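Local coordinates for protein alcohol dehydrogenase, zinc-containing (Thermotoga maritima, PDB 3IP1) that catalyses the zinc- and NAD(+)-dependent oxidation of scyllo-inosose to 3-dehydro-scyllo-inosose, and so probably serves in the breakdown of myo-inositol, at residues 5-10 and 90-95; 11-16 and 36-41; 42-47 and 372-377; 58-63 and 165-170; 62-67 and 187-192. One frame throughout, in Å; residues are numbered along the deposited sequence.

Interaction 1. Residues 5-10 and 90-95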
# COMPACT_ATOMS: atom_id res chain seq x y z
N ALA A 5 15.89 6.55 -43.31
CA ALA A 5 15.54 6.86 -41.93
C ALA A 5 15.96 8.29 -41.61
O ALA A 5 16.89 8.82 -42.23
CB ALA A 5 16.22 5.89 -40.96
N VAL A 6 15.29 8.89 -40.63
CA VAL A 6 15.58 10.23 -40.13
C VAL A 6 16.67 10.14 -39.04
O VAL A 6 16.42 9.62 -37.94
CB VAL A 6 14.30 10.88 -39.60
CG1 VAL A 6 14.57 12.22 -38.98
CG2 VAL A 6 13.23 10.97 -40.72
N ARG A 7 17.87 10.64 -39.36
CA ARG A 7 19.01 10.54 -38.46
C ARG A 7 19.54 11.91 -38.01
O ARG A 7 19.53 12.88 -38.77
CB ARG A 7 20.14 9.71 -39.07
CG ARG A 7 19.69 8.33 -39.56
CD ARG A 7 20.88 7.36 -39.66
NE ARG A 7 21.12 6.65 -38.41
CZ ARG A 7 22.31 6.30 -37.96
NH1 ARG A 7 22.42 5.65 -36.81
NH2 ARG A 7 23.40 6.59 -38.65
N LEU A 8 20.00 11.97 -36.76
CA LEU A 8 20.60 13.18 -36.20
C LEU A 8 22.12 13.02 -36.11
O LEU A 8 22.61 12.08 -35.50
CB LEU A 8 20.02 13.53 -34.82
CG LEU A 8 20.36 14.90 -34.18
CD1 LEU A 8 19.23 15.40 -33.28
CD2 LEU A 8 21.69 14.90 -33.40
N HIS A 9 22.84 13.95 -36.70
CA HIS A 9 24.29 14.01 -36.57
C HIS A 9 24.65 15.25 -35.77
O HIS A 9 23.99 16.27 -35.88
CB HIS A 9 24.95 14.07 -37.97
CG HIS A 9 24.76 12.82 -38.76
ND1 HIS A 9 25.75 11.86 -38.88
CD2 HIS A 9 23.69 12.34 -39.43
CE1 HIS A 9 25.30 10.85 -39.59
NE2 HIS A 9 24.05 11.11 -39.94
N ALA A 10 25.68 15.15 -34.94
CA ALA A 10 26.15 16.31 -34.20
C ALA A 10 27.65 16.18 -33.99
O ALA A 10 28.21 15.10 -34.17
CB ALA A 10 25.43 16.43 -32.86
N GLY A 90 23.52 9.25 -27.94
CA GLY A 90 24.60 8.56 -28.65
C GLY A 90 24.44 8.81 -30.15
O GLY A 90 23.67 8.13 -30.80
N PHE A 91 25.15 9.81 -30.68
CA PHE A 91 25.02 10.24 -32.08
C PHE A 91 26.16 9.73 -32.98
O PHE A 91 27.31 9.62 -32.52
CB PHE A 91 24.95 11.78 -32.17
CG PHE A 91 23.77 12.39 -31.42
CD1 PHE A 91 22.51 11.79 -31.43
CD2 PHE A 91 23.92 13.60 -30.72
CE1 PHE A 91 21.45 12.34 -30.75
CE2 PHE A 91 22.86 14.17 -30.04
CZ PHE A 91 21.61 13.55 -30.07
N PRO A 92 25.87 9.45 -34.27
CA PRO A 92 24.58 9.65 -34.95
C PRO A 92 23.57 8.57 -34.55
O PRO A 92 23.96 7.49 -34.11
CB PRO A 92 24.94 9.53 -36.44
CG PRO A 92 26.19 8.69 -36.46
CD PRO A 92 26.95 9.06 -35.21
N VAL A 93 22.29 8.87 -34.70
CA VAL A 93 21.23 7.91 -34.32
C VAL A 93 19.99 8.20 -35.15
O VAL A 93 19.74 9.36 -35.52
CB VAL A 93 20.90 8.03 -32.79
CG1 VAL A 93 20.01 9.26 -32.48
CG2 VAL A 93 20.28 6.74 -32.26
N THR A 94 19.22 7.16 -35.44
CA THR A 94 17.88 7.34 -35.99
C THR A 94 16.95 7.74 -34.86
O THR A 94 16.86 7.05 -33.84
CB THR A 94 17.35 6.06 -36.68
OG1 THR A 94 18.22 5.74 -37.78
CG2 THR A 94 15.91 6.23 -37.21
N LEU A 95 16.28 8.86 -35.06
CA LEU A 95 15.35 9.38 -34.06
C LEU A 95 13.99 8.67 -34.14
O LEU A 95 13.73 7.91 -35.08
CB LEU A 95 15.18 10.90 -34.22
CG LEU A 95 16.42 11.79 -34.03
CD1 LEU A 95 16.06 13.19 -34.50
CD2 LEU A 95 16.90 11.81 -32.55

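Interaction 2. Residues 11-16 and 36-41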
# COMPACT_ATOMS: atom_id res chain seq x y z
N LYS A 11 28.28 17.29 -33.60
CA LYS A 11 29.70 17.33 -33.24
C LYS A 11 29.94 17.03 -31.75
O LYS A 11 29.28 17.60 -30.88
CB LYS A 11 30.27 18.71 -33.62
CG LYS A 11 31.78 18.88 -33.40
CD LYS A 11 32.19 20.33 -33.57
CE LYS A 11 33.72 20.50 -33.40
NZ LYS A 11 34.15 21.91 -33.65
N TRP A 12 30.89 16.13 -31.46
CA TRP A 12 31.35 15.95 -30.09
C TRP A 12 32.27 17.12 -29.72
O TRP A 12 33.46 17.12 -30.07
CB TRP A 12 32.11 14.62 -29.93
CG TRP A 12 32.57 14.38 -28.51
CD1 TRP A 12 33.69 14.91 -27.91
CD2 TRP A 12 31.95 13.54 -27.53
NE1 TRP A 12 33.78 14.46 -26.61
CE2 TRP A 12 32.73 13.61 -26.35
CE3 TRP A 12 30.80 12.73 -27.53
CZ2 TRP A 12 32.40 12.91 -25.18
CZ3 TRP A 12 30.47 12.03 -26.38
CH2 TRP A 12 31.28 12.12 -25.21
N ASP A 13 31.74 18.11 -29.01
CA ASP A 13 32.50 19.35 -28.76
C ASP A 13 32.13 19.95 -27.41
O ASP A 13 31.47 20.98 -27.36
CB ASP A 13 32.23 20.35 -29.89
CG ASP A 13 33.23 21.51 -29.92
OD1 ASP A 13 34.23 21.46 -29.18
OD2 ASP A 13 33.02 22.47 -30.69
N PRO A 14 32.58 19.32 -26.31
CA PRO A 14 32.02 19.60 -24.98
C PRO A 14 32.34 20.96 -24.40
O PRO A 14 33.41 21.51 -24.66
CB PRO A 14 32.63 18.51 -24.10
CG PRO A 14 33.15 17.48 -25.05
CD PRO A 14 33.58 18.24 -26.25
N ARG A 15 31.40 21.50 -23.64
CA ARG A 15 31.59 22.68 -22.83
C ARG A 15 32.78 22.47 -21.90
O ARG A 15 33.10 21.33 -21.54
CB ARG A 15 30.32 23.00 -22.03
CG ARG A 15 29.15 23.50 -22.92
CD ARG A 15 28.15 24.28 -22.09
NE ARG A 15 27.13 24.98 -22.86
CZ ARG A 15 27.24 26.21 -23.35
NH1 ARG A 15 28.35 26.91 -23.21
NH2 ARG A 15 26.24 26.75 -24.02
N PRO A 16 33.47 23.57 -21.54
CA PRO A 16 34.71 23.51 -20.73
C PRO A 16 34.52 22.77 -19.41
O PRO A 16 35.40 22.01 -19.01
CB PRO A 16 35.03 24.98 -20.45
CG PRO A 16 34.36 25.73 -21.54
CD PRO A 16 33.11 24.96 -21.88
N VAL A 36 27.71 18.40 -24.34
CA VAL A 36 28.63 17.70 -25.23
C VAL A 36 28.36 17.91 -26.72
O VAL A 36 29.25 18.32 -27.48
CB VAL A 36 28.62 16.20 -24.92
CG1 VAL A 36 29.40 15.40 -25.98
CG2 VAL A 36 29.20 15.95 -23.53
N TRP A 37 27.14 17.63 -27.15
CA TRP A 37 26.78 17.65 -28.55
C TRP A 37 26.47 19.05 -29.06
O TRP A 37 25.69 19.80 -28.45
CB TRP A 37 25.61 16.69 -28.84
CG TRP A 37 25.88 15.26 -28.45
CD1 TRP A 37 25.30 14.58 -27.42
CD2 TRP A 37 26.78 14.33 -29.09
NE1 TRP A 37 25.77 13.30 -27.38
CE2 TRP A 37 26.68 13.11 -28.38
CE3 TRP A 37 27.66 14.40 -30.18
CZ2 TRP A 37 27.43 11.96 -28.73
CZ3 TRP A 37 28.40 13.27 -30.54
CH2 TRP A 37 28.27 12.06 -29.81
N ARG A 38 27.07 19.38 -30.19
CA ARG A 38 26.98 20.72 -30.77
C ARG A 38 26.63 20.66 -32.27
O ARG A 38 27.03 19.72 -32.96
CB ARG A 38 28.34 21.39 -30.58
CG ARG A 38 28.31 22.88 -30.52
CD ARG A 38 29.67 23.37 -30.08
NE ARG A 38 29.67 24.80 -29.88
CZ ARG A 38 30.78 25.52 -29.71
NH1 ARG A 38 31.97 24.93 -29.74
NH2 ARG A 38 30.68 26.82 -29.51
N TYR A 39 25.91 21.67 -32.75
CA TYR A 39 25.53 21.82 -34.17
C TYR A 39 24.77 20.61 -34.72
O TYR A 39 25.17 20.03 -35.72
CB TYR A 39 26.75 22.14 -35.07
CG TYR A 39 27.70 23.17 -34.46
CD1 TYR A 39 27.29 24.50 -34.28
CD2 TYR A 39 28.98 22.82 -34.07
CE1 TYR A 39 28.16 25.45 -33.71
CE2 TYR A 39 29.86 23.76 -33.53
CZ TYR A 39 29.43 25.06 -33.34
OH TYR A 39 30.28 25.97 -32.80
N PRO A 40 23.66 20.22 -34.07
CA PRO A 40 22.97 19.02 -34.53
C PRO A 40 22.34 19.25 -35.90
O PRO A 40 21.98 20.37 -36.24
CB PRO A 40 21.87 18.84 -33.49
CG PRO A 40 21.57 20.28 -33.04
CD PRO A 40 22.92 20.91 -33.00
N GLU A 41 22.23 18.19 -36.69
CA GLU A 41 21.55 18.30 -37.96
C GLU A 41 20.77 17.02 -38.24
O GLU A 41 21.28 15.92 -38.10
CB GLU A 41 22.55 18.60 -39.08
CG GLU A 41 21.86 18.71 -40.44
CD GLU A 41 22.81 18.66 -41.63
OE1 GLU A 41 22.31 18.69 -42.77
OE2 GLU A 41 24.05 18.59 -41.41

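Interaction 3. Residues 42-47 and 372-377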
# COMPACT_ATOMS: atom_id res chain seq x y z
N VAL A 42 19.52 17.18 -38.64
CA VAL A 42 18.65 16.04 -38.84
C VAL A 42 18.40 15.86 -40.32
O VAL A 42 17.92 16.77 -40.97
CB VAL A 42 17.30 16.24 -38.10
CG1 VAL A 42 16.38 15.06 -38.37
CG2 VAL A 42 17.55 16.42 -36.59
N ARG A 43 18.73 14.69 -40.84
CA ARG A 43 18.54 14.42 -42.27
C ARG A 43 18.02 13.02 -42.55
O ARG A 43 18.34 12.07 -41.84
CB ARG A 43 19.86 14.67 -43.04
CG ARG A 43 19.93 16.01 -43.76
CD ARG A 43 19.49 15.89 -45.25
NE ARG A 43 20.61 16.03 -46.20
CZ ARG A 43 21.21 15.02 -46.84
NH1 ARG A 43 20.82 13.76 -46.67
NH2 ARG A 43 22.21 15.28 -47.66
N VAL A 44 17.19 12.91 -43.58
CA VAL A 44 16.83 11.61 -44.13
C VAL A 44 18.04 11.07 -44.85
O VAL A 44 18.57 11.72 -45.75
CB VAL A 44 15.64 11.73 -45.12
CG1 VAL A 44 15.37 10.38 -45.82
CG2 VAL A 44 14.39 12.24 -44.39
N GLU A 45 18.52 9.89 -44.44
CA GLU A 45 19.66 9.28 -45.10
C GLU A 45 19.45 7.78 -45.30
O GLU A 45 18.60 7.16 -44.64
CB GLU A 45 20.97 9.58 -44.35
CG GLU A 45 21.15 8.89 -43.00
CD GLU A 45 22.38 9.37 -42.21
OE1 GLU A 45 23.21 8.53 -41.77
OE2 GLU A 45 22.52 10.60 -42.01
N GLU A 46 20.20 7.19 -46.23
CA GLU A 46 20.11 5.75 -46.45
C GLU A 46 20.67 5.00 -45.27
O GLU A 46 21.65 5.43 -44.67
CB GLU A 46 20.81 5.35 -47.74
CG GLU A 46 20.17 5.95 -48.96
CD GLU A 46 20.47 5.19 -50.23
OE1 GLU A 46 21.57 4.59 -50.33
OE2 GLU A 46 19.59 5.20 -51.12
N VAL A 47 20.02 3.88 -44.94
CA VAL A 47 20.45 3.01 -43.84
C VAL A 47 20.58 1.56 -44.29
O VAL A 47 19.86 1.12 -45.19
CB VAL A 47 19.48 3.08 -42.60
CG1 VAL A 47 19.53 4.46 -41.94
CG2 VAL A 47 18.04 2.69 -42.97
N SER A 372 4.68 12.84 -43.84
CA SER A 372 5.49 11.75 -44.35
C SER A 372 6.87 11.78 -43.70
O SER A 372 7.26 12.80 -43.13
CB SER A 372 5.63 11.85 -45.87
OG SER A 372 6.44 12.97 -46.18
N MSE A 373 7.61 10.68 -43.80
CA MSE A 373 8.98 10.61 -43.29
C MSE A 373 9.86 11.79 -43.76
O MSE A 373 10.58 12.41 -42.95
CB MSE A 373 9.63 9.28 -43.66
CG MSE A 373 11.05 9.17 -43.17
SE MSE A 373 11.83 7.44 -43.52
CE MSE A 373 12.03 7.60 -45.45
N GLU A 374 9.79 12.11 -45.05
CA GLU A 374 10.55 13.22 -45.64
C GLU A 374 10.30 14.55 -44.96
O GLU A 374 11.21 15.37 -44.88
CB GLU A 374 10.25 13.37 -47.14
CG GLU A 374 10.44 12.12 -48.00
CD GLU A 374 11.87 11.59 -47.99
OE1 GLU A 374 12.82 12.39 -48.19
OE2 GLU A 374 12.05 10.36 -47.78
N GLU A 375 9.08 14.78 -44.49
CA GLU A 375 8.73 16.06 -43.90
C GLU A 375 9.16 16.20 -42.43
O GLU A 375 9.06 17.29 -41.86
CB GLU A 375 7.23 16.28 -44.00
CG GLU A 375 6.72 16.36 -45.43
CD GLU A 375 5.20 16.44 -45.46
OE1 GLU A 375 4.64 17.54 -45.27
OE2 GLU A 375 4.57 15.38 -45.66
N ILE A 376 9.62 15.09 -41.83
CA ILE A 376 9.97 15.05 -40.40
C ILE A 376 11.06 16.05 -40.02
O ILE A 376 10.88 16.81 -39.06
CB ILE A 376 10.34 13.62 -39.90
CG1 ILE A 376 9.10 12.72 -39.83
CG2 ILE A 376 11.05 13.66 -38.54
CD1 ILE A 376 7.95 13.24 -38.93
N PRO A 377 12.20 16.07 -40.75
CA PRO A 377 13.22 17.04 -40.32
C PRO A 377 12.66 18.48 -40.30
O PRO A 377 12.92 19.23 -39.37
CB PRO A 377 14.33 16.88 -41.37
CG PRO A 377 14.19 15.45 -41.82
CD PRO A 377 12.71 15.18 -41.82

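Interaction 4. Residues 58-63 and 165-170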
# COMPACT_ATOMS: atom_id res chain seq x y z
N ILE A 58 12.94 -8.80 -33.02
CA ILE A 58 11.97 -8.67 -34.11
C ILE A 58 12.28 -7.42 -34.91
O ILE A 58 12.92 -6.49 -34.41
CB ILE A 58 10.50 -8.55 -33.60
CG1 ILE A 58 10.33 -7.27 -32.74
CG2 ILE A 58 10.09 -9.83 -32.83
CD1 ILE A 58 8.89 -6.94 -32.28
N ILE A 59 11.80 -7.40 -36.14
CA ILE A 59 11.88 -6.24 -37.01
C ILE A 59 10.44 -5.85 -37.26
O ILE A 59 9.60 -6.70 -37.58
CB ILE A 59 12.60 -6.59 -38.35
CG1 ILE A 59 14.09 -6.89 -38.08
CG2 ILE A 59 12.49 -5.45 -39.37
CD1 ILE A 59 14.78 -7.62 -39.25
N ILE A 60 10.18 -4.56 -37.12
CA ILE A 60 8.86 -3.99 -37.27
C ILE A 60 8.84 -3.04 -38.47
O ILE A 60 9.73 -2.22 -38.63
CB ILE A 60 8.49 -3.19 -36.00
CG1 ILE A 60 8.50 -4.12 -34.76
CG2 ILE A 60 7.14 -2.48 -36.18
CD1 ILE A 60 8.56 -3.34 -33.41
N LYS A 61 7.83 -3.16 -39.32
CA LYS A 61 7.61 -2.20 -40.38
C LYS A 61 6.84 -1.06 -39.75
O LYS A 61 5.69 -1.27 -39.32
CB LYS A 61 6.81 -2.87 -41.49
CG LYS A 61 6.43 -2.03 -42.69
CD LYS A 61 5.85 -2.99 -43.76
CE LYS A 61 5.17 -2.26 -44.91
NZ LYS A 61 6.02 -1.15 -45.45
N VAL A 62 7.46 0.12 -39.65
CA VAL A 62 6.84 1.25 -38.94
C VAL A 62 5.60 1.77 -39.67
O VAL A 62 5.62 1.97 -40.89
CB VAL A 62 7.84 2.43 -38.67
CG1 VAL A 62 7.20 3.54 -37.83
CG2 VAL A 62 9.13 1.94 -38.02
N LYS A 63 4.53 1.97 -38.93
CA LYS A 63 3.36 2.62 -39.49
C LYS A 63 3.24 4.08 -39.06
O LYS A 63 2.88 4.93 -39.85
CB LYS A 63 2.10 1.86 -39.12
CG LYS A 63 1.91 0.58 -39.89
CD LYS A 63 1.12 0.83 -41.17
CE LYS A 63 2.01 0.75 -42.40
NZ LYS A 63 1.23 0.83 -43.70
N VAL A 165 12.28 -0.86 -37.99
CA VAL A 165 13.03 -0.75 -36.74
C VAL A 165 13.21 -2.12 -36.11
O VAL A 165 12.31 -2.96 -36.12
CB VAL A 165 12.36 0.25 -35.72
CG1 VAL A 165 11.07 -0.32 -35.14
CG2 VAL A 165 13.34 0.61 -34.60
N LYS A 166 14.39 -2.36 -35.56
CA LYS A 166 14.63 -3.60 -34.89
C LYS A 166 14.59 -3.36 -33.37
O LYS A 166 15.20 -2.43 -32.88
CB LYS A 166 15.97 -4.17 -35.38
CG LYS A 166 16.35 -5.52 -34.87
CD LYS A 166 17.17 -5.39 -33.59
CE LYS A 166 18.60 -4.94 -33.85
NZ LYS A 166 19.44 -6.11 -34.22
N VAL A 167 13.85 -4.20 -32.64
CA VAL A 167 13.84 -4.16 -31.18
C VAL A 167 13.77 -5.58 -30.62
O VAL A 167 13.29 -6.50 -31.29
CB VAL A 167 12.63 -3.36 -30.59
CG1 VAL A 167 12.63 -1.94 -31.04
CG2 VAL A 167 11.30 -4.01 -30.96
N ASP A 168 14.21 -5.76 -29.37
CA ASP A 168 13.95 -7.00 -28.67
C ASP A 168 12.46 -7.22 -28.41
O ASP A 168 11.74 -6.29 -28.08
CB ASP A 168 14.69 -7.06 -27.34
CG ASP A 168 14.76 -8.47 -26.79
OD1 ASP A 168 13.72 -9.01 -26.33
OD2 ASP A 168 15.86 -9.05 -26.84
N ALA A 169 12.03 -8.47 -28.54
CA ALA A 169 10.62 -8.84 -28.37
C ALA A 169 10.08 -8.41 -27.02
O ALA A 169 8.90 -8.08 -26.89
CB ALA A 169 10.42 -10.35 -28.57
N LYS A 170 10.96 -8.40 -26.02
CA LYS A 170 10.57 -8.10 -24.65
C LYS A 170 10.16 -6.63 -24.45
O LYS A 170 9.57 -6.30 -23.42
CB LYS A 170 11.67 -8.51 -23.66
CG LYS A 170 12.78 -7.47 -23.48
CD LYS A 170 14.00 -8.08 -22.79
CE LYS A 170 14.99 -6.99 -22.42
NZ LYS A 170 16.17 -7.58 -21.74

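Interaction 5. Residues 62-67 and 187-192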
# COMPACT_ATOMS: atom_id res chain seq x y z
N VAL A 62 7.46 0.12 -39.65
CA VAL A 62 6.84 1.25 -38.94
C VAL A 62 5.60 1.77 -39.67
O VAL A 62 5.62 1.97 -40.89
CB VAL A 62 7.84 2.43 -38.67
CG1 VAL A 62 7.20 3.54 -37.83
CG2 VAL A 62 9.13 1.94 -38.02
N LYS A 63 4.53 1.97 -38.93
CA LYS A 63 3.36 2.62 -39.49
C LYS A 63 3.24 4.08 -39.06
O LYS A 63 2.88 4.93 -39.85
CB LYS A 63 2.10 1.86 -39.12
CG LYS A 63 1.91 0.58 -39.89
CD LYS A 63 1.12 0.83 -41.17
CE LYS A 63 2.01 0.75 -42.40
NZ LYS A 63 1.23 0.83 -43.70
N ALA A 64 3.53 4.36 -37.79
CA ALA A 64 3.41 5.73 -37.30
C ALA A 64 4.45 6.00 -36.23
O ALA A 64 4.85 5.08 -35.51
CB ALA A 64 1.99 5.99 -36.75
N CYS A 65 4.90 7.25 -36.14
CA CYS A 65 5.86 7.67 -35.12
C CYS A 65 5.66 9.13 -34.74
O CYS A 65 5.74 10.03 -35.58
CB CYS A 65 7.30 7.45 -35.59
SG CYS A 65 8.49 7.57 -34.22
N GLY A 66 5.40 9.37 -33.46
CA GLY A 66 5.19 10.73 -32.95
C GLY A 66 6.49 11.45 -32.72
O GLY A 66 7.48 10.85 -32.26
N ILE A 67 6.51 12.74 -33.05
CA ILE A 67 7.62 13.60 -32.66
C ILE A 67 7.40 14.01 -31.21
O ILE A 67 6.40 14.62 -30.88
CB ILE A 67 7.71 14.88 -33.56
CG1 ILE A 67 7.85 14.48 -35.04
CG2 ILE A 67 8.83 15.81 -33.09
CD1 ILE A 67 7.90 15.65 -36.07
N LEU A 187 -5.61 2.83 -36.04
CA LEU A 187 -5.08 1.84 -35.11
C LEU A 187 -3.61 2.15 -34.79
O LEU A 187 -3.18 2.06 -33.64
CB LEU A 187 -5.19 0.42 -35.69
CG LEU A 187 -4.79 -0.72 -34.74
CD1 LEU A 187 -5.67 -1.95 -34.97
CD2 LEU A 187 -3.32 -1.08 -34.87
N PHE A 188 -2.84 2.49 -35.82
CA PHE A 188 -1.42 2.74 -35.65
C PHE A 188 -1.18 4.12 -35.05
O PHE A 188 -0.30 4.30 -34.21
CB PHE A 188 -0.69 2.52 -36.97
CG PHE A 188 -0.76 1.09 -37.46
CD1 PHE A 188 -0.05 0.09 -36.80
CD2 PHE A 188 -1.56 0.75 -38.56
CE1 PHE A 188 -0.13 -1.24 -37.22
CE2 PHE A 188 -1.65 -0.57 -39.01
CZ PHE A 188 -0.94 -1.57 -38.35
N LEU A 189 -1.98 5.09 -35.46
CA LEU A 189 -2.01 6.36 -34.77
C LEU A 189 -2.21 6.18 -33.25
O LEU A 189 -1.48 6.79 -32.47
CB LEU A 189 -3.07 7.29 -35.38
CG LEU A 189 -2.84 7.77 -36.82
CD1 LEU A 189 -3.91 8.75 -37.21
CD2 LEU A 189 -1.44 8.38 -37.03
N ALA A 190 -3.18 5.36 -32.84
CA ALA A 190 -3.44 5.16 -31.41
C ALA A 190 -2.24 4.48 -30.74
O ALA A 190 -1.81 4.88 -29.65
CB ALA A 190 -4.73 4.34 -31.19
N GLY A 191 -1.70 3.48 -31.43
CA GLY A 191 -0.47 2.78 -31.01
C GLY A 191 0.73 3.68 -30.81
O GLY A 191 1.50 3.47 -29.87
N SER A 192 0.88 4.69 -31.68
CA SER A 192 2.01 5.63 -31.60
C SER A 192 1.93 6.51 -30.34
O SER A 192 2.93 7.11 -29.90
CB SER A 192 2.09 6.49 -32.88
OG SER A 192 1.05 7.48 -32.93

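Interaction 1. Residues 5-10 and 90-95
Strand 3-12 runs antiparallel to the short strand 93-94, with Leu8 and Val93 as the hydrogen-bonded pair and Arg7 opposite Thr94 as the non-hydrogen-bonded one. Leu8 N gives a straight bond to Val93 O (2.9 Å, 164°), nearly along the C=O axis; the return bond from Val93 N to Leu8 O is weak. One step on, Leu95 N reaches Val6 O at 3.0 Å. Beyond Val93 the pairing stops at Pro92, which follows a cis peptide bond and has no N-H to give.

On the face that carries Leu8, its CG lies anti to the backbone N (chi1 -170°), which sets CD2 squarely over the centre of the Phe91 ring, 3.4 Å from the centroid. That is a CH-pi contact almost on the ring normal. Leu95 CD1 closes on Leu8 CB, and Met74 of helix 69-75 touches Leu8, Phe91 and Leu95 alike. On the other face the Arg7 chain bends at chi3 (88°), so that NE, in the guanidinium plane, donates to Thr94 OG1 at 3.1 Å. Farther along, Pro92 CB sits over one face of the His9 imidazole, 3.7 Å from its centroid.

Asp158 OD1 takes both Arg7 NH1, in a salt bridge, and Thr94 N, while Glu45 accepts from His9 NE2. The two faces of this small antiparallel sheet therefore differ in chemistry: Leu8, Phe91 and Leu95 make an oily layer against the helix that contains the predicted charge-relay residues, whereas Arg7 has its charge met by a carboxylate that also ties down the partner strand.

Interaction 2. Residues 11-16 and 36-41
An antiparallel beta ladder joins the end of strand 3-12 to strand 37-38, at the tip of the small sheet formed by the N-terminal part of the chain. Lys11 and Arg38 are its hydrogen-bonded pair, with Lys11 N to Arg38 O at 2.8 Å and Arg38 N returning to Lys11 O. Past the strand end, Asp13 N still bonds to Val36 O.

Trp12 is the side chain to follow. Its CB lies against Trp37 CZ3, and with CG anti to the backbone N (chi1 -179°) the indole swings over Val36. CG and CD2 come above Val36 CG1, a methyl group that lies 3.4 Å from the centroid of the six-membered ring and close to its normal. CE3 is the busiest atom: Val36 CG1 meets it from the face, and Trp37 CH2 lies 3.5 Å from it at the edge. CZ3 continues along Trp37 toward CZ2, and CH2 at the far side of the ring again covers Val36 CG1. The two six-membered rings thus make a T-shaped (edge-to-face) pair, planes at 89°, with Trp12 giving the edge and Trp37 the face. Trp37 is held in turn by NE1, which bonds to Thr89 O, and its ring also meets Phe91.

Across the ladder, on the side of Lys11 and Arg38, the chemistry is ionic. Both side chains run out extended, and Asp13 OD2 bridges them, which would offset the repulsion of two like charges. The bond from Lys11 NZ is weak; Arg38 NH1, donating in its own guanidinium plane, meets Asp13 OD2 at 2.8 Å from above the carboxylate plane.

Interaction 3. Residues 42-47 and 372-377
Val42 and Val44, two residues apart on strand 40-47, both turn toward residues 373-377, and the groups they meet stand at different angles to them. Val42 crosses the ring of Pro377 obliquely: CG1, anti to the backbone N (chi1 178°), is 4.1 Å from Pro377 CB, and the backbone O of Val42 comes to 3.6 Å from that same CB. The two methyls of Val44 diverge, CG2 to Pro377 CG at 4.1 Å and CG1 to CE of Met373, a selenomethionine, at 4.4 Å.

Glu374 meets Val44 at about a right angle. Its chain is bent at chi2 (-61°), which brings the carboxylate back over the valine methyls, with OE2 3.9 Å from Val44 CG1.

This is a loose, mostly apolar join between the outer strand of the N-terminal sheet and a helical segment that comes more than 300 residues later in the chain. With no polar bond between the segments, the fit of valine methyls against the proline ring and the selenomethionine tip does the joining; the carboxylate of Glu374, at its border, is paired in a salt bridge with Arg4 of strand 3-12.

Interaction 4. Residues 58-63 and 165-170
Strands 57-66 and 164-168 lie side by side as an antiparallel pair in the curled sheet of the GroES-like domain, the catalytic domain of zinc-containing alcohol dehydrogenases. Their axes diverge from strict antiparallel, at 139° between directions, in keeping with a strongly twisted sheet.

Backbone hydrogen bonds come first. Ile58 and Val167 bond in both directions, and the Ile58 N to Val167 O bond is almost straight (2.9 Å, 175°), its donor near the C=O axis. Ile60 and Val165 repeat the pattern, with Ile60 N to Val165 O at 2.8 Å. Between them Ile59 faces Lys166 as the non-hydrogen-bonded pair, where Lys166 CA makes a C-H...O contact to Ile58 O and Ile59 CA another to Val165 O.

Apolar contacts fill the face that carries Ile58, Ile60, Val165 and Val167. Val167 CG2 fits between two isoleucines, 3.7 Å from Ile60 CD1 and 3.8 Å from Ile58 CG1. Ile58 holds CG1 in the crowded position between backbone N and carbonyl carbon (chi1 62°), so its chain runs beside Val167 and points the same way. Val165 CG1 similarly lodges between Ile60 CB and Val62 CG2, and Phe99 of strand 98-106 covers Val165.

On the other face Lys166 lies beside Ile59. It bends away after its CG passes Ile59 CG1, and its NZ bonds to Arg51 O and forms salt bridges with Glu53 and Glu57. Where strand 164-168 ends, Asp168 makes an Asx turn, OD1 accepting from Lys170 N at 2.8 Å on its anti lone pair.

Interaction 5. Residues 62-67 and 187-192
The Phe188 ring has the aliphatic part of Lys63 on one face and CD2 of its helix neighbour Leu187 on the opposite one. Lys63 CG lies over the ring centre, 3.5 Å from the centroid and only 5° off the normal, a clear CH-pi contact. CB enters at the root of the ring, 3.4 Å from Phe188 CG, and CD continues across toward CD2 and CE2. Bends at chi2 (-90°) and chi3 lay the chain along the face and then carry NZ off to a weak hydrogen bond with Asn396 O.

Next along strand 57-66, Ala64 points its CB at helix 185-192, where it touches Phe188 O, Leu189 CD2 and, at 3.9 Å, Ser192 CB. Lys63 and Ala64 form a classic beta bulge opposite Ser100, so two successive residues both face this helix. Gly66, at this end of the segment, lies close to Glu98, a ligand of the metal that Glu195 also binds.

Ser192 OG donates to Leu189 O at 2.7 Å, and Phe188 O is taken by Ser100 OG and Ser192 N. Strand and helix are thus joined by aliphatic groups, the lysine lending its methylenes to the ring while its charge is carried beyond it.

Strand 3-12 serves both interaction 1, a buried contact, and interaction 2, at the partly exposed tip of the same sheet; a bond between His9 O and Glu41 N joins the two. Interaction 3 uses strand 40-47, the neighbour of strand 3-12, and is a surface contact with neither backbone pairing nor ion pair of its own. Interactions 4 and 5 share Val62 and Lys63 of strand 57-66 in the mixed sheet of the GroES-like domain: the first is a buried strand pair, the second a partly buried strand-on-helix packing nearer the metal bound by His97, Glu98 and Glu195. Ile376 on Ile67 connects interaction 3 with interaction 5. Ladder bonds thus mark 1, 2 and 4, while helix contacts 3 and 5 rely on apolar touch.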